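Local coordinates for CYCLIN domain-containing protein (Chaetomium thermophilum, PDB 6Z3U) that serves as the cyclin of the CAK complex, where it probably regulates the activity of a cyclin-dependent protein serine/threonine kinase, at residues S30-T35 with F121-S126; E79-A84 with R354-K359; A84-L89 with N125-Y130. All coordinates share one frame; numbering follows the deposited sequence.

In the fold
Six short segments meet on one side of the chain's centre, in the order 30-35, 79-84, 84-89, 121-126, 125-130 and 354-359. Contact 3 lies about 8 Å, centre to centre, from each of contacts 1 and 2, which are themselves about 15 Å apart. Contacts 1 and 3 share Asn125 and Ser126 where helix 108-124 runs out, and Tyr122 and Tyr130 are probably hydrogen-bonded across them. Contacts 2 and 3 share Ala84 on helix 83-103, and the Lys356-Glu85 salt bridge joins them. The early helix 25-48 and the late helix 343-358 are thus both tied to helix 83-103 and to a loop of the cyclin-like region that reaches the kinase chain.

Contact 1 (S30-T35 with F121-S126); sequences SMREKT and FYITNS
Helix 25-48, represented by 30-35, lies beside the last turn of helix 108-124, with the CA atoms of Arg32 and Ile123 5.5 Å apart and those of Thr35 and Ser126 6.0 Å apart. Asn125 is the first residue to leave helical torsions, so the carbonyls just before it belong to a helix end. Thr35 addresses them. With OG1 anti to its carbonyl carbon (chi1 -58°), that hydroxyl sits 3.0 Å from Ile123 O and 2.7 Å from Met31 O of its own helix; its single proton can serve either acceptor. CG2 reaches further along the same helix end, 3.5 Å from the backbone C of Asn125. An alanine here would lose the hydroxyl and this methyl, and would probably loosen the fit against the helix end. Ile123, CG1 anti to the backbone N, puts CD1 4.2 Å from Met31 CE, and its side chain crosses that of Arg32 obliquely, CG1 to CG at 4.1 Å. The arginine contributes this aliphatic root; its guanidinium goes on to a salt bridge with Asp229. Leu28 and Trp21 also pack on Ile123. Helix 25-48 so placed is consistent with the extra N-terminal helix that cyclin H packs on its first cyclin fold.

Contact 2 (E79-A84 with R354-K359); sequences EFLTPA and RKKLNK
The Phe80 ring, the one aromatic group of the two segments, is turned off the contact: its CB points away from 354-359 and its side chain stays clear of that helix, so neither ring face carries an atom of it. It packs instead on Arg40 and Thr44 of helix 25-48 and on Cys360. The other flat group that matters, the Glu79 carboxylate, ends an extended chain that crosses Lys356 at about a right angle. Its OE2 lies 4.0 Å from Lys356 CE and 4.3 Å from NZ: opposite charges near each other but beyond a salt bridge, so probably only a weak attraction.

Lys356 passes across the extended 79-81 backbone. Its CG, anti to the backbone N (chi1 -171°), rests 3.4 Å from Glu79 O, and a bend at chi3 (-73°) turns the amine toward helix 83-103, where Glu85 provides the actual salt bridge. Glu85 also accepts from the backbone N of Thr82, which holds the N-cap position of that helix; this is one half of a capping box, the half made by the acidic side chain, since the Thr82 side chain makes no capping bond.

Through the Lys356-Glu85 salt bridge, the late helix 343-358 of the cyclin is joined to the start of helix 83-103. Leu81 supplies the apolar part with a fork: CD2 meets Lys356 CD at 3.5 Å, and CD1 meets Leu357 CD1 at 3.7 Å. Leu357, with CG anti to its backbone N, takes that methyl obliquely, and Leu89, Ile127, Met128 and Trp366 pack on it as well.

Contact 3 (A84-L89 with N125-Y130); sequences AEELLL and NSIMTY
A buried carboxylate, that of Glu86, is what sets this contact apart: it extends from helix 83-103 straight at the 125-130 loop, where most neighbours are apolar. Its OE2 lies 3.3 Å from Ser126 OG, a weak hydrogen bond donated by the serine, while OE1 is held by the ND2 of Asn36 on helix 25-48. Burial would probably raise the acid's pKa, and these two donors are likely to counter part of that shift. Ser126 OG works in two directions, since it also accepts from Met128 N at 2.9 Å with an N-H...O angle of 149°. Glu86 and Ile127 slide past each other in opposite senses, bringing CG of the glutamate 3.7 Å from CB of the isoleucine. Met128, bent at chi3 (-87°), crosses the glutamate chain at about a right angle and sets its CE beside OE1. One turn further along the helix, Leu89 CD1 touches Ile127 CG2 at 4.3 Å. Leu357 of helix 343-358 packs on both Ile127 and Met128, and Asp79 of the kinase chain on Thr129 and Tyr130. The serine bond to Met128 N defines an ST turn, here shaping the loop between helices 108-124 and 132-146 of the cyclin-like region.

Contact 1 (S30-T35 with F121-S126)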
# COMPACT_ATOMS: atom_id res chain seq x y z
N SER A 30 -7.16 -21.07 18.64
CA SER A 30 -8.49 -21.56 18.31
C SER A 30 -8.74 -21.53 16.81
O SER A 30 -9.30 -22.48 16.25
CB SER A 30 -9.55 -20.74 19.05
OG SER A 30 -9.48 -20.97 20.45
N MET A 31 -8.34 -20.45 16.14
CA MET A 31 -8.48 -20.39 14.68
C MET A 31 -7.70 -21.51 14.00
O MET A 31 -8.24 -22.22 13.15
CB MET A 31 -8.02 -19.02 14.17
CG MET A 31 -9.05 -17.93 14.34
SD MET A 31 -8.61 -16.39 13.53
CE MET A 31 -7.51 -15.69 14.75
N ARG A 32 -6.43 -21.68 14.37
CA ARG A 32 -5.60 -22.70 13.74
C ARG A 32 -6.14 -24.10 14.01
O ARG A 32 -6.11 -24.96 13.12
CB ARG A 32 -4.17 -22.57 14.26
CG ARG A 32 -3.38 -21.44 13.65
CD ARG A 32 -2.10 -21.21 14.44
NE ARG A 32 -1.09 -20.45 13.71
CZ ARG A 32 -0.07 -19.84 14.30
NH1 ARG A 32 0.07 -19.89 15.61
NH2 ARG A 32 0.82 -19.17 13.57
N GLU A 33 -6.63 -24.35 15.22
CA GLU A 33 -7.18 -25.66 15.56
C GLU A 33 -8.48 -25.92 14.81
O GLU A 33 -8.70 -27.02 14.29
CB GLU A 33 -7.39 -25.76 17.07
CG GLU A 33 -7.11 -27.13 17.68
CD GLU A 33 -8.21 -28.15 17.44
OE1 GLU A 33 -9.40 -27.75 17.46
OE2 GLU A 33 -7.90 -29.34 17.24
N LYS A 34 -9.35 -24.91 14.74
CA LYS A 34 -10.60 -25.04 14.01
C LYS A 34 -10.38 -25.16 12.51
O LYS A 34 -11.14 -25.85 11.82
CB LYS A 34 -11.51 -23.85 14.31
CG LYS A 34 -12.10 -23.87 15.71
CD LYS A 34 -12.80 -22.56 16.05
CE LYS A 34 -13.40 -22.60 17.45
NZ LYS A 34 -14.21 -21.38 17.75
N THR A 35 -9.34 -24.50 11.97
CA THR A 35 -9.03 -24.63 10.56
C THR A 35 -8.54 -26.04 10.23
O THR A 35 -8.90 -26.60 9.19
CB THR A 35 -7.96 -23.60 10.16
OG1 THR A 35 -8.44 -22.28 10.46
CG2 THR A 35 -7.68 -23.67 8.68
N PHE A 121 -1.83 -16.87 5.14
CA PHE A 121 -2.56 -17.80 4.28
C PHE A 121 -2.90 -19.08 5.03
O PHE A 121 -4.02 -19.60 4.91
CB PHE A 121 -1.73 -18.12 3.04
CG PHE A 121 -2.38 -19.11 2.11
CD1 PHE A 121 -3.33 -18.69 1.18
CD2 PHE A 121 -2.05 -20.45 2.16
CE1 PHE A 121 -3.92 -19.60 0.32
CE2 PHE A 121 -2.65 -21.36 1.31
CZ PHE A 121 -3.58 -20.94 0.39
N TYR A 122 -1.96 -19.60 5.82
CA TYR A 122 -2.09 -20.90 6.46
C TYR A 122 -2.66 -20.81 7.88
O TYR A 122 -2.51 -21.76 8.65
CB TYR A 122 -0.74 -21.61 6.47
CG TYR A 122 -0.43 -22.28 5.15
CD1 TYR A 122 -1.33 -23.17 4.59
CD2 TYR A 122 0.73 -22.00 4.45
CE1 TYR A 122 -1.08 -23.79 3.39
CE2 TYR A 122 1.00 -22.61 3.24
CZ TYR A 122 0.09 -23.50 2.71
OH TYR A 122 0.32 -24.12 1.51
N ILE A 123 -3.30 -19.70 8.24
CA ILE A 123 -4.09 -19.63 9.44
C ILE A 123 -5.57 -19.65 9.10
O ILE A 123 -6.38 -20.18 9.86
CB ILE A 123 -3.74 -18.36 10.28
CG1 ILE A 123 -4.71 -18.22 11.45
CG2 ILE A 123 -3.74 -17.13 9.41
CD1 ILE A 123 -4.26 -17.24 12.50
N THR A 124 -5.93 -19.12 7.93
CA THR A 124 -7.26 -19.30 7.39
C THR A 124 -7.39 -20.60 6.60
O THR A 124 -8.52 -21.07 6.40
CB THR A 124 -7.65 -18.14 6.47
OG1 THR A 124 -6.70 -18.00 5.42
CG2 THR A 124 -7.73 -16.83 7.25
N ASN A 125 -6.28 -21.17 6.16
CA ASN A 125 -6.27 -22.40 5.39
C ASN A 125 -5.32 -23.39 6.05
O ASN A 125 -4.35 -22.99 6.72
CB ASN A 125 -5.84 -22.16 3.94
CG ASN A 125 -6.78 -21.23 3.20
OD1 ASN A 125 -7.99 -21.39 3.26
ND2 ASN A 125 -6.22 -20.25 2.52
N SER A 126 -5.61 -24.67 5.88
CA SER A 126 -4.79 -25.73 6.46
C SER A 126 -3.74 -26.20 5.47
O SER A 126 -3.93 -26.12 4.25
CB SER A 126 -5.66 -26.91 6.89
OG SER A 126 -4.94 -28.12 6.77

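Contact 2 (E79-A84 with R354-K359)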
# COMPACT_ATOMS: atom_id res chain seq x y z
N GLU A 79 -3.91 -40.97 8.72
CA GLU A 79 -3.59 -40.16 9.88
C GLU A 79 -3.42 -38.71 9.45
O GLU A 79 -2.54 -38.39 8.64
CB GLU A 79 -2.31 -40.66 10.56
CG GLU A 79 -2.28 -42.16 10.80
CD GLU A 79 -0.93 -42.63 11.31
OE1 GLU A 79 -0.59 -43.81 11.10
OE2 GLU A 79 -0.20 -41.80 11.89
N PHE A 80 -4.25 -37.82 9.98
CA PHE A 80 -4.19 -36.41 9.64
C PHE A 80 -3.18 -35.69 10.54
O PHE A 80 -2.93 -36.11 11.67
CB PHE A 80 -5.57 -35.77 9.79
CG PHE A 80 -6.60 -36.33 8.84
CD1 PHE A 80 -6.73 -35.84 7.56
CD2 PHE A 80 -7.43 -37.37 9.24
CE1 PHE A 80 -7.66 -36.36 6.69
CE2 PHE A 80 -8.37 -37.89 8.38
CZ PHE A 80 -8.48 -37.39 7.10
N LEU A 81 -2.61 -34.61 10.02
CA LEU A 81 -1.61 -33.85 10.76
C LEU A 81 -2.22 -33.23 12.01
O LEU A 81 -3.38 -32.81 12.02
CB LEU A 81 -1.01 -32.76 9.88
CG LEU A 81 -0.09 -33.19 8.73
CD1 LEU A 81 0.61 -31.98 8.14
CD2 LEU A 81 0.94 -34.21 9.21
N THR A 82 -1.41 -33.16 13.08
CA THR A 82 -1.81 -32.48 14.30
C THR A 82 -1.64 -30.97 14.12
O THR A 82 -0.75 -30.52 13.40
CB THR A 82 -0.95 -32.94 15.47
OG1 THR A 82 -0.42 -34.25 15.20
CG2 THR A 82 -1.74 -33.00 16.76
N PRO A 83 -2.50 -30.16 14.76
CA PRO A 83 -2.32 -28.70 14.66
C PRO A 83 -0.90 -28.24 14.93
O PRO A 83 -0.41 -27.32 14.27
CB PRO A 83 -3.30 -28.17 15.72
CG PRO A 83 -4.39 -29.19 15.77
CD PRO A 83 -3.72 -30.52 15.51
N ALA A 84 -0.21 -28.87 15.89
CA ALA A 84 1.18 -28.52 16.16
C ALA A 84 2.09 -28.94 15.01
O ALA A 84 2.98 -28.19 14.60
CB ALA A 84 1.65 -29.16 17.47
N ARG A 354 6.14 -34.60 6.51
CA ARG A 354 5.81 -34.54 5.09
C ARG A 354 5.26 -35.87 4.58
O ARG A 354 4.39 -35.88 3.70
CB ARG A 354 7.05 -34.13 4.29
CG ARG A 354 7.68 -32.83 4.78
CD ARG A 354 8.85 -32.35 3.93
NE ARG A 354 8.48 -32.09 2.54
CZ ARG A 354 8.88 -32.81 1.49
NH1 ARG A 354 8.48 -32.48 0.28
NH2 ARG A 354 9.69 -33.85 1.65
N LYS A 355 5.73 -37.00 5.12
CA LYS A 355 5.17 -38.28 4.71
C LYS A 355 3.76 -38.48 5.24
O LYS A 355 2.90 -39.02 4.55
CB LYS A 355 6.06 -39.44 5.16
CG LYS A 355 5.86 -40.68 4.29
CD LYS A 355 6.54 -41.93 4.84
CE LYS A 355 8.01 -41.99 4.49
NZ LYS A 355 8.64 -43.21 5.07
N LYS A 356 3.50 -38.04 6.48
CA LYS A 356 2.14 -38.11 7.00
C LYS A 356 1.21 -37.23 6.19
O LYS A 356 0.04 -37.58 5.97
CB LYS A 356 2.13 -37.72 8.48
CG LYS A 356 0.80 -37.98 9.18
CD LYS A 356 0.78 -37.44 10.61
CE LYS A 356 1.62 -38.29 11.55
NZ LYS A 356 1.38 -37.93 12.98
N LEU A 357 1.71 -36.08 5.72
CA LEU A 357 0.90 -35.18 4.92
C LEU A 357 0.66 -35.72 3.52
O LEU A 357 -0.36 -35.40 2.90
CB LEU A 357 1.59 -33.81 4.85
CG LEU A 357 0.92 -32.71 4.04
CD1 LEU A 357 -0.45 -32.38 4.60
CD2 LEU A 357 1.80 -31.47 4.01
N ASN A 358 1.58 -36.55 3.01
CA ASN A 358 1.49 -37.03 1.64
C ASN A 358 0.36 -38.02 1.43
O ASN A 358 -0.01 -38.27 0.28
CB ASN A 358 2.83 -37.66 1.23
CG ASN A 358 2.87 -38.04 -0.23
OD1 ASN A 358 2.72 -37.20 -1.11
ND2 ASN A 358 3.11 -39.32 -0.50
N LYS A 359 -0.19 -38.59 2.50
CA LYS A 359 -1.23 -39.60 2.38
C LYS A 359 -2.59 -39.14 2.89
O LYS A 359 -3.57 -39.88 2.76
CB LYS A 359 -0.81 -40.88 3.11
CG LYS A 359 -0.12 -40.67 4.45
CD LYS A 359 0.54 -41.96 4.94
CE LYS A 359 1.39 -41.72 6.17
NZ LYS A 359 2.25 -42.89 6.49

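Contact 3 (A84-L89 with N125-Y130)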
# COMPACT_ATOMS: atom_id res chain seq x y z
N ALA A 84 -0.21 -28.87 15.89
CA ALA A 84 1.18 -28.52 16.16
C ALA A 84 2.09 -28.94 15.01
O ALA A 84 2.98 -28.19 14.60
CB ALA A 84 1.65 -29.16 17.47
N GLU A 85 1.87 -30.14 14.46
CA GLU A 85 2.63 -30.57 13.29
C GLU A 85 2.30 -29.71 12.08
O GLU A 85 3.17 -29.48 11.23
CB GLU A 85 2.34 -32.03 12.98
CG GLU A 85 2.79 -33.01 14.05
CD GLU A 85 2.46 -34.45 13.72
OE1 GLU A 85 3.16 -35.35 14.23
OE2 GLU A 85 1.50 -34.68 12.95
N GLU A 86 1.07 -29.22 11.98
CA GLU A 86 0.71 -28.30 10.92
C GLU A 86 1.48 -26.99 11.07
O GLU A 86 2.06 -26.48 10.10
CB GLU A 86 -0.80 -28.06 10.94
CG GLU A 86 -1.45 -27.96 9.56
CD GLU A 86 -2.96 -27.87 9.64
OE1 GLU A 86 -3.61 -28.91 9.91
OE2 GLU A 86 -3.51 -26.77 9.43
N LEU A 87 1.50 -26.45 12.29
CA LEU A 87 2.23 -25.21 12.55
C LEU A 87 3.74 -25.40 12.40
O LEU A 87 4.45 -24.45 12.08
CB LEU A 87 1.91 -24.71 13.96
CG LEU A 87 2.52 -23.38 14.41
CD1 LEU A 87 2.21 -22.28 13.42
CD2 LEU A 87 1.99 -23.02 15.79
N LEU A 88 4.23 -26.62 12.63
CA LEU A 88 5.66 -26.87 12.50
C LEU A 88 6.12 -26.76 11.05
O LEU A 88 7.19 -26.20 10.77
CB LEU A 88 6.00 -28.25 13.07
CG LEU A 88 7.40 -28.45 13.65
CD1 LEU A 88 7.51 -29.79 14.36
CD2 LEU A 88 8.47 -28.34 12.58
N LEU A 89 5.32 -27.27 10.11
CA LEU A 89 5.70 -27.17 8.71
C LEU A 89 5.62 -25.73 8.22
O LEU A 89 6.43 -25.31 7.39
CB LEU A 89 4.80 -28.07 7.85
CG LEU A 89 5.02 -29.58 7.97
CD1 LEU A 89 4.12 -30.32 6.99
CD2 LEU A 89 6.47 -29.95 7.75
N ASN A 125 -6.28 -21.17 6.16
CA ASN A 125 -6.27 -22.40 5.39
C ASN A 125 -5.32 -23.39 6.05
O ASN A 125 -4.35 -22.99 6.72
CB ASN A 125 -5.84 -22.16 3.94
CG ASN A 125 -6.78 -21.23 3.20
OD1 ASN A 125 -7.99 -21.39 3.26
ND2 ASN A 125 -6.22 -20.25 2.52
N SER A 126 -5.61 -24.67 5.88
CA SER A 126 -4.79 -25.73 6.46
C SER A 126 -3.74 -26.20 5.47
O SER A 126 -3.93 -26.12 4.25
CB SER A 126 -5.66 -26.91 6.89
OG SER A 126 -4.94 -28.12 6.77
N ILE A 127 -2.62 -26.68 6.01
CA ILE A 127 -1.55 -27.23 5.17
C ILE A 127 -2.00 -28.47 4.42
O ILE A 127 -1.43 -28.81 3.38
CB ILE A 127 -0.32 -27.53 6.05
CG1 ILE A 127 0.37 -26.23 6.46
CG2 ILE A 127 0.66 -28.43 5.31
CD1 ILE A 127 1.23 -25.61 5.37
N MET A 128 -3.01 -29.18 4.94
CA MET A 128 -3.53 -30.37 4.27
C MET A 128 -4.44 -30.03 3.09
O MET A 128 -4.86 -30.96 2.39
CB MET A 128 -4.30 -31.23 5.28
CG MET A 128 -3.46 -31.74 6.42
SD MET A 128 -4.40 -32.76 7.57
CE MET A 128 -5.06 -31.53 8.68
N THR A 129 -4.75 -28.76 2.87
CA THR A 129 -5.62 -28.33 1.78
C THR A 129 -4.84 -27.84 0.56
O THR A 129 -5.14 -28.24 -0.57
CB THR A 129 -6.57 -27.24 2.26
OG1 THR A 129 -7.10 -27.59 3.54
CG2 THR A 129 -7.72 -27.05 1.28
N TYR A 130 -3.85 -26.97 0.76
CA TYR A 130 -3.06 -26.42 -0.33
C TYR A 130 -1.58 -26.64 -0.08
O TYR A 130 -1.13 -26.59 1.07
CB TYR A 130 -3.35 -24.92 -0.50
CG TYR A 130 -4.80 -24.60 -0.76
CD1 TYR A 130 -5.40 -24.95 -1.97
CD2 TYR A 130 -5.58 -23.95 0.19
CE1 TYR A 130 -6.73 -24.66 -2.22
CE2 TYR A 130 -6.91 -23.65 -0.06
CZ TYR A 130 -7.48 -24.01 -1.26
OH TYR A 130 -8.81 -23.72 -1.50